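PDB 6JXG: beta-glucosidase from Chaetomella raphigera, which probably hydrolyses terminal, non-reducing beta-D-glucosyl residues, releasing beta-D-glucose during the breakdown of cellulose. Local coordinates for residues Q226-S231 with L247-P252; Q151-H156 with S196-Y201; Y56-L61 with V105-V110. One frame throughout, in Å; residues are numbered along the deposited sequence.

Contact 1. Residues Q226-S231 with L247-P252; sequences QGFVVS and LDVAMP
Val229 and Asp248 make the tight half of this contact. The Val229 N-H runs almost straight (170°) into Asp248 OD2, 2.8 Å away, on the lone pair that faces away from the other carboxylate oxygen. The carbonyl of Val229 is gripped twice, by Val249 N and Asp248 N, each 3.0 Å from Val229 O. One step on, Ser231 N donates to Val249 O, and the side chain of Ser231 adds a further bond: Ser231 OG accepts Met251 N at 2.9 Å. Val249 CG2 meets the Phe228 ring obliquely, 3.5 Å from Phe228 CD1, while Val230 CG2 lies 3.6 Å from Met251 CG. Still buried but looser, Leu247 CD1 stands 4.1 Å from Val229 CG1, the side chains crossing at about a right angle, and sits closer to the backbone at Ser231 N. Lys220 and Arg280 form salt bridges to the Asp248 carboxylate, so an alanine here would probably leave the Val229 N-H without its acceptor and both cations without this carboxylate. Strand 228-231 bonds on its other flank to strand 196-199, helix 278-294 packs against Phe228, Asp248 and Val249, and Tyr56 of strand 55-57 touches Phe228, Val249 and Met251.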
ATOM      1  N   GLN A 226     -11.958 -10.398 -15.240  1.00 14.03           N
ATOM      2  CA  GLN A 226     -12.496 -11.762 -15.341  1.00 14.09           C
ATOM      3  C   GLN A 226     -12.786 -12.438 -13.995  1.00 14.12           C
ATOM      4  O   GLN A 226     -13.523 -13.430 -13.978  1.00 14.51           O
ATOM      5  CB  GLN A 226     -11.565 -12.649 -16.160  1.00 13.66           C
ATOM      6  CG  GLN A 226     -11.306 -12.174 -17.583  1.00 16.03           C
ATOM      7  CD  GLN A 226     -12.564 -12.258 -18.397  1.00 17.22           C
ATOM      8  OE1 GLN A 226     -13.218 -13.323 -18.442  1.00 19.42           O
ATOM      9  NE2 GLN A 226     -12.959 -11.146 -19.011  1.00 17.32           N
ATOM     10  N   GLY A 227     -12.289 -11.876 -12.874  1.00 13.42           N
ATOM     11  CA  GLY A 227     -12.614 -12.348 -11.561  1.00 12.07           C
ATOM     12  C   GLY A 227     -13.937 -11.856 -10.979  1.00 11.66           C
ATOM     13  O   GLY A 227     -14.893 -11.455 -11.691  1.00 10.95           O
ATOM     14  N   PHE A 228     -13.975 -11.807  -9.664  1.00 10.40           N
ATOM     15  CA  PHE A 228     -15.182 -11.587  -8.954  1.00 10.35           C
ATOM     16  C   PHE A 228     -15.008 -10.397  -7.995  1.00 10.54           C
ATOM     17  O   PHE A 228     -13.901 -10.096  -7.557  1.00 10.64           O
ATOM     18  CB  PHE A 228     -15.681 -12.815  -8.230  1.00 10.24           C
ATOM     19  CG  PHE A 228     -14.900 -13.199  -7.058  1.00 11.17           C
ATOM     20  CD1 PHE A 228     -15.268 -12.773  -5.779  1.00 10.55           C
ATOM     21  CD2 PHE A 228     -13.798 -14.077  -7.204  1.00 10.49           C
ATOM     22  CE1 PHE A 228     -14.543 -13.156  -4.681  1.00 11.33           C
ATOM     23  CE2 PHE A 228     -13.088 -14.487  -6.107  1.00 10.71           C
ATOM     24  CZ  PHE A 228     -13.462 -14.064  -4.810  1.00 11.44           C
ATOM     25  N   VAL A 229     -16.116  -9.707  -7.786  1.00 10.27           N
ATOM     26  CA  VAL A 229     -16.202  -8.571  -6.844  1.00 10.54           C
ATOM     27  C   VAL A 229     -16.848  -8.983  -5.549  1.00 10.41           C
ATOM     28  O   VAL A 229     -17.905  -9.572  -5.542  1.00  9.71           O
ATOM     29  CB  VAL A 229     -17.000  -7.408  -7.482  1.00 10.66           C
ATOM     30  CG1 VAL A 229     -17.009  -6.252  -6.488  1.00 10.76           C
ATOM     31  CG2 VAL A 229     -16.316  -6.973  -8.785  1.00 10.63           C
ATOM     32  N   VAL A 230     -16.180  -8.671  -4.426  1.00 10.97           N
ATOM     33  CA  VAL A 230     -16.659  -8.984  -3.118  1.00  9.93           C
ATOM     34  C   VAL A 230     -16.966  -7.701  -2.358  1.00 10.32           C
ATOM     35  O   VAL A 230     -16.298  -6.684  -2.545  1.00  9.96           O
ATOM     36  CB  VAL A 230     -15.690  -9.904  -2.420  1.00 10.02           C
ATOM     37  CG1 VAL A 230     -14.284  -9.303  -2.268  1.00 10.30           C
ATOM     38  CG2 VAL A 230     -16.259 -10.315  -1.083  1.00 10.73           C
ATOM     39  N   SER A 231     -17.980  -7.726  -1.493  1.00  9.97           N
ATOM     40  CA  SER A 231     -18.266  -6.523  -0.738  1.00  9.71           C
ATOM     41  C   SER A 231     -17.320  -6.293   0.370  1.00 10.19           C
ATOM     42  O   SER A 231     -16.856  -7.229   1.034  1.00  9.82           O
ATOM     43  CB  SER A 231     -19.699  -6.513  -0.208  1.00 10.23           C
ATOM     44  OG  SER A 231     -19.864  -7.510   0.771  1.00 10.17           O
ATOM     45  N   LEU A 247     -22.119  -6.935  -8.183  1.00 11.83           N
ATOM     46  CA  LEU A 247     -21.521  -7.555  -7.033  1.00 10.50           C
ATOM     47  C   LEU A 247     -21.586  -9.084  -7.268  1.00 10.77           C
ATOM     48  O   LEU A 247     -22.548  -9.562  -7.867  1.00 10.62           O
ATOM     49  CB  LEU A 247     -22.196  -7.204  -5.750  1.00 10.55           C
ATOM     50  CG  LEU A 247     -21.677  -7.721  -4.419  1.00 10.76           C
ATOM     51  CD1 LEU A 247     -20.291  -7.129  -4.175  1.00 11.18           C
ATOM     52  CD2 LEU A 247     -22.601  -7.377  -3.256  1.00 10.75           C
ATOM     53  N   ASP A 248     -20.564  -9.817  -6.805  1.00 10.92           N
ATOM     54  CA  ASP A 248     -20.549 -11.298  -6.926  1.00 11.18           C
ATOM     55  C   ASP A 248     -20.593 -12.038  -5.621  1.00 11.48           C
ATOM     56  O   ASP A 248     -21.136 -13.163  -5.571  1.00 12.25           O
ATOM     57  CB  ASP A 248     -19.354 -11.758  -7.713  1.00 11.51           C
ATOM     58  CG  ASP A 248     -19.305 -11.119  -9.108  1.00 12.11           C
ATOM     59  OD1 ASP A 248     -20.335 -11.245  -9.842  1.00 13.27           O
ATOM     60  OD2 ASP A 248     -18.264 -10.506  -9.464  1.00 11.69           O
ATOM     61  N   VAL A 249     -20.052 -11.454  -4.573  1.00 11.17           N
ATOM     62  CA  VAL A 249     -20.044 -12.089  -3.269  1.00 11.95           C
ATOM     63  C   VAL A 249     -20.365 -11.088  -2.154  1.00 12.21           C
ATOM     64  O   VAL A 249     -19.747 -10.022  -2.066  1.00 11.85           O
ATOM     65  CB  VAL A 249     -18.668 -12.695  -2.937  1.00 12.74           C
ATOM     66  CG1 VAL A 249     -18.688 -13.431  -1.588  1.00 11.27           C
ATOM     67  CG2 VAL A 249     -18.228 -13.654  -4.033  1.00 12.80           C
ATOM     68  N   ALA A 250     -21.319 -11.456  -1.299  1.00 11.85           N
ATOM     69  CA  ALA A 250     -21.741 -10.601  -0.205  1.00 12.35           C
ATOM     70  C   ALA A 250     -21.117 -11.047   1.091  1.00 11.87           C
ATOM     71  O   ALA A 250     -21.440 -12.128   1.567  1.00 12.23           O
ATOM     72  CB  ALA A 250     -23.263 -10.586  -0.064  1.00 11.35           C
ATOM     73  N   MET A 251     -20.242 -10.228   1.646  1.00 10.21           N
ATOM     74  CA  MET A 251     -19.594 -10.570   2.895  1.00 10.70           C
ATOM     75  C   MET A 251     -19.936  -9.549   3.992  1.00  9.91           C
ATOM     76  O   MET A 251     -19.942  -8.383   3.702  1.00  9.91           O
ATOM     77  CB  MET A 251     -18.071 -10.554   2.680  1.00 11.42           C
ATOM     78  CG  MET A 251     -17.566 -11.784   1.964  1.00 11.94           C
ATOM     79  SD  MET A 251     -17.712 -13.223   3.077  1.00 13.17           S
ATOM     80  CE  MET A 251     -18.147 -14.463   1.871  1.00 13.21           C
ATOM     81  N   PRO A 252     -20.016  -9.956   5.286  1.00  9.29           N
ATOM     82  CA  PRO A 252     -19.886 -11.386   5.694  1.00  9.56           C
ATOM     83  C   PRO A 252     -21.107 -12.230   5.420  1.00 10.47           C
ATOM     84  O   PRO A 252     -21.120 -13.448   5.790  1.00 10.47           O
ATOM     85  CB  PRO A 252     -19.633 -11.302   7.195  1.00  8.98           C
ATOM     86  CG  PRO A 252     -20.279 -10.015   7.625  1.00  9.40           C
ATOM     87  CD  PRO A 252     -20.112  -9.050   6.460  1.00  9.09           C
TER

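Contact 2. Residues Q151-H156 with S196-Y201; sequences QACAKH and SIMCSY
Ala154 sits between two rungs of the backbone ladder that ties strand 151-156 to strand 196-199. Ala154 N donates to Ser196 O and Ala154 O accepts from Met198 N, both at 3.0 Å. A further bond is made by a side chain: Ser196 OG, set between its own backbone N and carbonyl carbon (chi1 67°), donates to Ala152 O at 3.0 Å, whereas the Ser196 N-H bond to the same oxygen is weak. Ile197 CA adds a C-H···O contact of 3.2 Å to Ala154 O.

The two strands run parallel, 28° apart, and helices 175-182 and 184-191 lie between them in the chain, making a beta-alpha-beta crossover of the kind that builds a TIM-barrel-like domain.

Apolar and sulfur contacts gather on the face that carries Cys153, Lys155, Ser196 and Met198. Cys153 SG reaches 3.7 Å from Met198 CB, and Lys155 CB lies 3.6 Å from Met198 CB. Met198 runs alongside Lys155, both extending in the same direction, with Met198 CE against Lys155 CD; Met198 SD also approaches the His156 ring obliquely, 3.9 Å from His156 CD2. The peptide between Lys155 and His156 is cis, and Lys155 CG sits 3.6 Å above the His156 ring plane, over its centre.

Polar ends find partners beyond the pair: Lys155 NZ binds Leu107 O, His156 ND1 binds Gly112 O, and Ser200 OG binds Asn202. On the opposite face, Met138 of helix 131-147 and Phe186 of helix 184-191 touch Ala154.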
ATOM      1  N   GLN A 151      -5.591 -16.515  -3.741  1.00  9.82           N
ATOM      2  CA  GLN A 151      -6.263 -15.466  -4.536  1.00  9.36           C
ATOM      3  C   GLN A 151      -6.041 -14.111  -3.823  1.00  9.75           C
ATOM      4  O   GLN A 151      -6.284 -13.987  -2.619  1.00 10.43           O
ATOM      5  CB  GLN A 151      -7.767 -15.727  -4.599  1.00  9.72           C
ATOM      6  CG  GLN A 151      -8.127 -17.045  -5.278  1.00 10.43           C
ATOM      7  CD  GLN A 151      -9.621 -17.363  -5.298  1.00 11.38           C
ATOM      8  OE1 GLN A 151     -10.087 -18.454  -4.805  1.00 13.31           O
ATOM      9  NE2 GLN A 151     -10.394 -16.455  -5.839  1.00  9.60           N
ATOM     10  N   ALA A 152      -5.535 -13.125  -4.517  1.00  8.83           N
ATOM     11  CA  ALA A 152      -5.429 -11.800  -3.961  1.00  9.52           C
ATOM     12  C   ALA A 152      -6.736 -11.046  -4.224  1.00 10.03           C
ATOM     13  O   ALA A 152      -7.597 -11.472  -5.008  1.00 10.52           O
ATOM     14  CB  ALA A 152      -4.243 -11.046  -4.617  1.00  9.89           C
ATOM     15  N   CYS A 153      -6.904  -9.947  -3.499  1.00 10.76           N
ATOM     16  CA  CYS A 153      -8.099  -9.149  -3.502  1.00 10.45           C
ATOM     17  C   CYS A 153      -7.647  -7.677  -3.442  1.00 10.61           C
ATOM     18  O   CYS A 153      -7.373  -7.116  -2.359  1.00 11.02           O
ATOM     19  CB  CYS A 153      -8.980  -9.451  -2.283  1.00 11.98           C
ATOM     20  SG  CYS A 153     -10.577  -8.498  -2.352  1.00 12.95           S
ATOM     21  N   ALA A 154      -7.660  -7.029  -4.581  1.00 10.99           N
ATOM     22  CA  ALA A 154      -7.421  -5.615  -4.634  1.00 11.18           C
ATOM     23  C   ALA A 154      -8.592  -4.815  -4.039  1.00 10.69           C
ATOM     24  O   ALA A 154      -9.751  -4.891  -4.524  1.00 11.02           O
ATOM     25  CB  ALA A 154      -7.166  -5.167  -6.071  1.00 11.17           C
ATOM     26  N   LYS A 155      -8.297  -3.983  -3.059  1.00 10.99           N
ATOM     27  CA  LYS A 155      -9.373  -3.271  -2.329  1.00 10.49           C
ATOM     28  C   LYS A 155      -8.915  -1.817  -2.124  1.00 11.07           C
ATOM     29  O   LYS A 155      -7.671  -1.563  -2.135  1.00 10.93           O
ATOM     30  CB  LYS A 155      -9.687  -3.999  -1.010  1.00 10.50           C
ATOM     31  CG  LYS A 155      -8.651  -3.932   0.095  1.00 11.22           C
ATOM     32  CD  LYS A 155      -8.939  -4.937   1.226  1.00 11.23           C
ATOM     33  CE  LYS A 155      -8.092  -4.548   2.408  1.00 11.35           C
ATOM     34  NZ  LYS A 155      -8.270  -5.418   3.579  1.00 11.24           N
ATOM     35  N   HIS A 156      -9.791  -0.857  -1.881  1.00 10.53           N
ATOM     36  CA  HIS A 156     -11.231  -0.885  -1.802  1.00 10.54           C
ATOM     37  C   HIS A 156     -11.694   0.004  -2.963  1.00 11.13           C
ATOM     38  O   HIS A 156     -11.269   1.178  -3.091  1.00 10.56           O
ATOM     39  CB  HIS A 156     -11.709  -0.257  -0.487  1.00 10.40           C
ATOM     40  CG  HIS A 156     -11.005  -0.781   0.725  1.00 11.59           C
ATOM     41  ND1 HIS A 156      -9.764  -0.322   1.121  1.00 12.07           N
ATOM     42  CD2 HIS A 156     -11.344  -1.754   1.599  1.00 10.86           C
ATOM     43  CE1 HIS A 156      -9.394  -0.966   2.217  1.00 12.08           C
ATOM     44  NE2 HIS A 156     -10.351  -1.816   2.540  1.00 11.96           N
ATOM     45  N   SER A 196      -9.728 -11.175  -7.389  1.00 10.46           N
ATOM     46  CA  SER A 196     -10.922 -10.515  -6.815  1.00 10.80           C
ATOM     47  C   SER A 196     -10.662  -9.036  -6.531  1.00 10.91           C
ATOM     48  O   SER A 196      -9.500  -8.599  -6.416  1.00 10.99           O
ATOM     49  CB  SER A 196     -11.418 -11.224  -5.528  1.00 11.87           C
ATOM     50  OG  SER A 196     -10.491 -11.088  -4.492  1.00 11.59           O
ATOM     51  N   ILE A 197     -11.734  -8.278  -6.454  1.00 10.41           N
ATOM     52  CA  ILE A 197     -11.655  -6.867  -6.097  1.00 10.65           C
ATOM     53  C   ILE A 197     -12.772  -6.630  -5.123  1.00  9.83           C
ATOM     54  O   ILE A 197     -13.853  -7.210  -5.258  1.00  9.81           O
ATOM     55  CB  ILE A 197     -11.877  -5.983  -7.364  1.00 12.07           C
ATOM     56  CG1 ILE A 197     -10.649  -6.077  -8.321  1.00 12.39           C
ATOM     57  CG2 ILE A 197     -12.185  -4.574  -6.962  1.00 12.19           C
ATOM     58  CD1 ILE A 197     -10.928  -5.525  -9.678  1.00 13.41           C
ATOM     59  N   MET A 198     -12.511  -5.847  -4.086  1.00  9.24           N
ATOM     60  CA  MET A 198     -13.518  -5.580  -3.076  1.00  9.48           C
ATOM     61  C   MET A 198     -14.090  -4.175  -3.303  1.00 11.25           C
ATOM     62  O   MET A 198     -13.320  -3.202  -3.451  1.00 12.17           O
ATOM     63  CB  MET A 198     -12.856  -5.596  -1.691  1.00  9.39           C
ATOM     64  CG  MET A 198     -13.807  -5.444  -0.509  1.00  9.76           C
ATOM     65  SD  MET A 198     -13.032  -5.266   1.097  1.00 11.47           S
ATOM     66  CE  MET A 198     -12.334  -6.915   1.268  1.00 13.02           C
ATOM     67  N   CYS A 199     -15.407  -4.035  -3.291  1.00 12.29           N
ATOM     68  CA  CYS A 199     -16.003  -2.719  -3.402  1.00 12.61           C
ATOM     69  C   CYS A 199     -16.127  -2.023  -2.052  1.00 12.91           C
ATOM     70  O   CYS A 199     -16.202  -2.697  -1.013  1.00 15.06           O
ATOM     71  CB  CYS A 199     -17.323  -2.782  -4.132  1.00 14.59           C
ATOM     72  SG  CYS A 199     -18.530  -3.999  -3.581  1.00 15.50           S
ATOM     73  N   SER A 200     -16.163  -0.678  -2.066  1.00 11.09           N
ATOM     74  CA  SER A 200     -15.953   0.118  -0.861  1.00 10.42           C
ATOM     75  C   SER A 200     -17.182   0.486  -0.089  1.00 11.04           C
ATOM     76  O   SER A 200     -18.264   0.383  -0.572  1.00 11.74           O
ATOM     77  CB  SER A 200     -15.144   1.375  -1.200  1.00  9.63           C
ATOM     78  OG  SER A 200     -15.887   2.172  -2.094  1.00  9.08           O
ATOM     79  N   TYR A 201     -17.006   1.030   1.135  1.00 11.54           N
ATOM     80  CA  TYR A 201     -18.149   1.479   1.925  1.00 11.81           C
ATOM     81  C   TYR A 201     -18.822   2.805   1.454  1.00 12.40           C
ATOM     82  O   TYR A 201     -19.991   3.038   1.777  1.00 12.15           O
ATOM     83  CB  TYR A 201     -17.727   1.737   3.361  1.00 12.42           C
ATOM     84  CG  TYR A 201     -17.524   0.517   4.183  1.00 11.85           C
ATOM     85  CD1 TYR A 201     -18.604  -0.324   4.433  1.00 12.93           C
ATOM     86  CD2 TYR A 201     -16.285   0.217   4.735  1.00 11.92           C
ATOM     87  CE1 TYR A 201     -18.457  -1.448   5.249  1.00 14.19           C
ATOM     88  CE2 TYR A 201     -16.117  -0.901   5.554  1.00 11.94           C
ATOM     89  CZ  TYR A 201     -17.185  -1.737   5.814  1.00 13.17           C
ATOM     90  OH  TYR A 201     -17.092  -2.860   6.601  1.00 10.80           O
TER

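Contact 3. Residues Y56-L61 with V105-V110; sequences YQDGPL and VQLGPV
Tyr56 and Val105 face each other across two parallel strands, neighbours in the sheet of the N-terminal TIM-barrel-like domain, and both segments run on into loops. Val105 CG2 lies over one face of the Tyr56 ring in a CH-pi contact, 4.2 Å from the ring centroid and 23° off its normal. Leu107 CD2 comes up to the edge of the same ring, near its plane and 4.3 Å from Tyr56 CD1, so the aromatic group is met on a face and along a side.

The backbone ladder is short. Gln57 N donates to Val105 O, 2.9 Å off, and Gln57 O takes Leu107 N at 2.8 Å.

Beyond it, a side chain takes over. With CG anti to the backbone N (chi1 -168°) and the chain bent at chi2, Gln106 turns its amide back toward the other segment, where NE2 donates to Gly59 O at 3.1 Å with the acceptor nearly in the amide plane. That carbonyl belongs to Gly59, whose own peptide to Asp58 is cis, so the side-chain bond ties down the chain right after a cis bond. The aliphatic branch of Leu107 meets the carboxylate of Asp58, CD1 standing 3.5 Å from OD1, while Asp58 OD2 pairs with Arg64.

Pro60 fills the far end: its CG packs on Val110 CG2 at 3.6 Å. Gly108 runs so near Pro60 CA that a CB on it would clash. Leu107 centres an inverse gamma turn closed by Gly108 N on Gln106 O. Adjacent parallel strands joined in the chain through a helix, here 84-100, are the beta-alpha-beta element that a TIM-barrel-like domain repeats.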
ATOM      1  N   TYR A  56     -12.055 -16.364   3.439  1.00 11.68           N
ATOM      2  CA  TYR A  56     -11.595 -15.009   3.135  1.00 11.64           C
ATOM      3  C   TYR A  56     -10.988 -14.455   4.422  1.00 12.22           C
ATOM      4  O   TYR A  56     -11.692 -14.398   5.477  1.00 10.88           O
ATOM      5  CB  TYR A  56     -12.797 -14.150   2.751  1.00 11.78           C
ATOM      6  CG  TYR A  56     -13.510 -14.488   1.446  1.00 11.51           C
ATOM      7  CD1 TYR A  56     -13.408 -13.659   0.322  1.00 11.63           C
ATOM      8  CD2 TYR A  56     -14.338 -15.556   1.360  1.00 12.07           C
ATOM      9  CE1 TYR A  56     -14.067 -13.958  -0.814  1.00 12.63           C
ATOM     10  CE2 TYR A  56     -14.995 -15.887   0.202  1.00 11.17           C
ATOM     11  CZ  TYR A  56     -14.875 -15.069  -0.894  1.00 11.77           C
ATOM     12  OH  TYR A  56     -15.568 -15.396  -2.031  1.00 10.59           O
ATOM     13  N   GLN A  57      -9.726 -14.055   4.352  1.00 10.48           N
ATOM     14  CA  GLN A  57      -9.006 -13.653   5.541  1.00 10.40           C
ATOM     15  C   GLN A  57      -8.236 -12.319   5.317  1.00 11.30           C
ATOM     16  O   GLN A  57      -7.534 -12.145   4.323  1.00 11.46           O
ATOM     17  CB  GLN A  57      -8.059 -14.745   6.047  1.00 11.24           C
ATOM     18  CG  GLN A  57      -7.563 -14.514   7.472  1.00 10.20           C
ATOM     19  CD  GLN A  57      -8.642 -14.839   8.504  1.00 10.85           C
ATOM     20  OE1 GLN A  57      -9.740 -15.337   8.170  1.00 10.67           O
ATOM     21  NE2 GLN A  57      -8.333 -14.583   9.777  1.00 10.75           N
ATOM     22  N   ASP A  58      -8.358 -11.430   6.297  1.00 10.25           N
ATOM     23  CA  ASP A  58      -7.489 -10.210   6.357  1.00 10.50           C
ATOM     24  C   ASP A  58      -6.027 -10.651   6.693  1.00 10.29           C
ATOM     25  O   ASP A  58      -5.773 -11.795   7.172  1.00 11.22           O
ATOM     26  CB  ASP A  58      -7.963  -9.276   7.450  1.00 10.33           C
ATOM     27  CG  ASP A  58      -9.207  -8.491   7.107  1.00 12.28           C
ATOM     28  OD1 ASP A  58      -9.268  -8.062   5.958  1.00 11.95           O
ATOM     29  OD2 ASP A  58     -10.098  -8.317   7.993  1.00 11.57           O
ATOM     30  N   GLY A  59      -5.038  -9.825   6.422  1.00 11.42           N
ATOM     31  CA  GLY A  59      -5.195  -8.548   5.748  1.00 10.47           C
ATOM     32  C   GLY A  59      -3.977  -8.339   4.878  1.00 10.05           C
ATOM     33  O   GLY A  59      -3.249  -9.275   4.593  1.00  9.88           O
ATOM     34  N   PRO A  60      -3.735  -7.091   4.440  1.00  9.22           N
ATOM     35  CA  PRO A  60      -2.659  -6.826   3.463  1.00  9.53           C
ATOM     36  C   PRO A  60      -1.222  -7.070   3.893  1.00 10.39           C
ATOM     37  O   PRO A  60      -0.385  -7.318   3.007  1.00 11.47           O
ATOM     38  CB  PRO A  60      -2.924  -5.323   3.041  1.00  9.61           C
ATOM     39  CG  PRO A  60      -4.381  -5.096   3.441  1.00  9.81           C
ATOM     40  CD  PRO A  60      -4.611  -5.927   4.645  1.00  9.43           C
ATOM     41  N   LEU A  61      -0.904  -7.039   5.203  1.00  9.63           N
ATOM     42  CA  LEU A  61       0.482  -7.110   5.636  1.00  9.87           C
ATOM     43  C   LEU A  61       0.769  -8.358   6.448  1.00  9.10           C
ATOM     44  O   LEU A  61       1.838  -8.485   7.035  1.00  8.62           O
ATOM     45  CB  LEU A  61       0.852  -5.860   6.433  1.00  9.55           C
ATOM     46  CG  LEU A  61       0.066  -5.501   7.679  1.00  9.85           C
ATOM     47  CD1 LEU A  61       0.141  -6.518   8.824  1.00 10.08           C
ATOM     48  CD2 LEU A  61       0.460  -4.145   8.235  1.00  9.21           C
ATOM     49  N   VAL A 105      -8.811 -16.666  -0.097  1.00 11.02           N
ATOM     50  CA  VAL A 105      -8.730 -15.274  -0.552  1.00 10.83           C
ATOM     51  C   VAL A 105      -8.101 -14.485   0.575  1.00  9.95           C
ATOM     52  O   VAL A 105      -8.657 -14.435   1.683  1.00  9.57           O
ATOM     53  CB  VAL A 105     -10.121 -14.711  -0.889  1.00 10.68           C
ATOM     54  CG1 VAL A 105      -9.974 -13.290  -1.439  1.00 10.64           C
ATOM     55  CG2 VAL A 105     -10.783 -15.660  -1.911  1.00 11.66           C
ATOM     56  N   GLN A 106      -6.957 -13.892   0.285  1.00 10.40           N
ATOM     57  CA  GLN A 106      -6.267 -13.003   1.217  1.00 10.39           C
ATOM     58  C   GLN A 106      -6.654 -11.575   0.868  1.00 10.49           C
ATOM     59  O   GLN A 106      -6.439 -11.143  -0.277  1.00 10.37           O
ATOM     60  CB  GLN A 106      -4.763 -13.202   1.127  1.00 11.14           C
ATOM     61  CG  GLN A 106      -3.983 -12.552   2.250  1.00 10.81           C
ATOM     62  CD  GLN A 106      -4.325 -13.054   3.625  1.00 10.66           C
ATOM     63  OE1 GLN A 106      -4.759 -14.196   3.820  1.00 10.70           O
ATOM     64  NE2 GLN A 106      -4.070 -12.215   4.623  1.00  9.53           N
ATOM     65  N   LEU A 107      -7.132 -10.810   1.874  1.00  9.91           N
ATOM     66  CA  LEU A 107      -7.803  -9.537   1.578  1.00 10.14           C
ATOM     67  C   LEU A 107      -6.768  -8.409   1.486  1.00 10.46           C
ATOM     68  O   LEU A 107      -6.626  -7.595   2.417  1.00 11.30           O
ATOM     69  CB  LEU A 107      -8.911  -9.262   2.640  1.00 10.01           C
ATOM     70  CG  LEU A 107     -10.024 -10.332   2.596  1.00  9.69           C
ATOM     71  CD1 LEU A 107     -10.993 -10.092   3.722  1.00  9.57           C
ATOM     72  CD2 LEU A 107     -10.750 -10.405   1.252  1.00  9.86           C
ATOM     73  N   GLY A 108      -6.011  -8.410   0.393  1.00 10.97           N
ATOM     74  CA  GLY A 108      -5.134  -7.287   0.011  1.00 10.80           C
ATOM     75  C   GLY A 108      -4.534  -7.632  -1.369  1.00 10.70           C
ATOM     76  O   GLY A 108      -4.713  -8.753  -1.887  1.00 10.83           O
ATOM     77  N   PRO A 109      -3.751  -6.731  -1.943  1.00  9.46           N
ATOM     78  CA  PRO A 109      -3.286  -5.509  -1.398  1.00  9.70           C
ATOM     79  C   PRO A 109      -4.250  -4.308  -1.646  1.00  9.92           C
ATOM     80  O   PRO A 109      -5.316  -4.457  -2.150  1.00  9.48           O
ATOM     81  CB  PRO A 109      -1.959  -5.292  -2.094  1.00  9.24           C
ATOM     82  CG  PRO A 109      -2.169  -5.859  -3.505  1.00  9.62           C
ATOM     83  CD  PRO A 109      -3.212  -6.964  -3.291  1.00  9.63           C
ATOM     84  N   VAL A 110      -3.836  -3.145  -1.157  1.00 10.96           N
ATOM     85  CA  VAL A 110      -4.681  -1.968  -1.116  1.00 10.21           C
ATOM     86  C   VAL A 110      -4.289  -0.938  -2.158  1.00 10.58           C
ATOM     87  O   VAL A 110      -3.216  -0.315  -2.065  1.00 10.86           O
ATOM     88  CB  VAL A 110      -4.638  -1.359   0.310  1.00 10.59           C
ATOM     89  CG1 VAL A 110      -5.388  -0.042   0.335  1.00 10.51           C
ATOM     90  CG2 VAL A 110      -5.215  -2.325   1.370  1.00 11.03           C
TER

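Overall arrangement
From the N terminus, contact 3 closes first, bringing 105-110 back beside 56-61 over 43 intervening residues that include helix 84-100. Contact 2 follows, closing the excursion between 151-156 and 196-201, and contact 1 comes last, folding 247-252 onto 226-231 across helix 239-245. The three loops follow one another, none nested in or crossing another. In space all three reach one sheet: Cys153 N bonds to Gly108 O between contacts 2 and 3, and Val230 bonds to Ile197 and Cys199 between contacts 1 and 2. Contacts 1 and 3, with centres about 14 Å apart, still touch, and Phe228 CZ nears Val105 CG2.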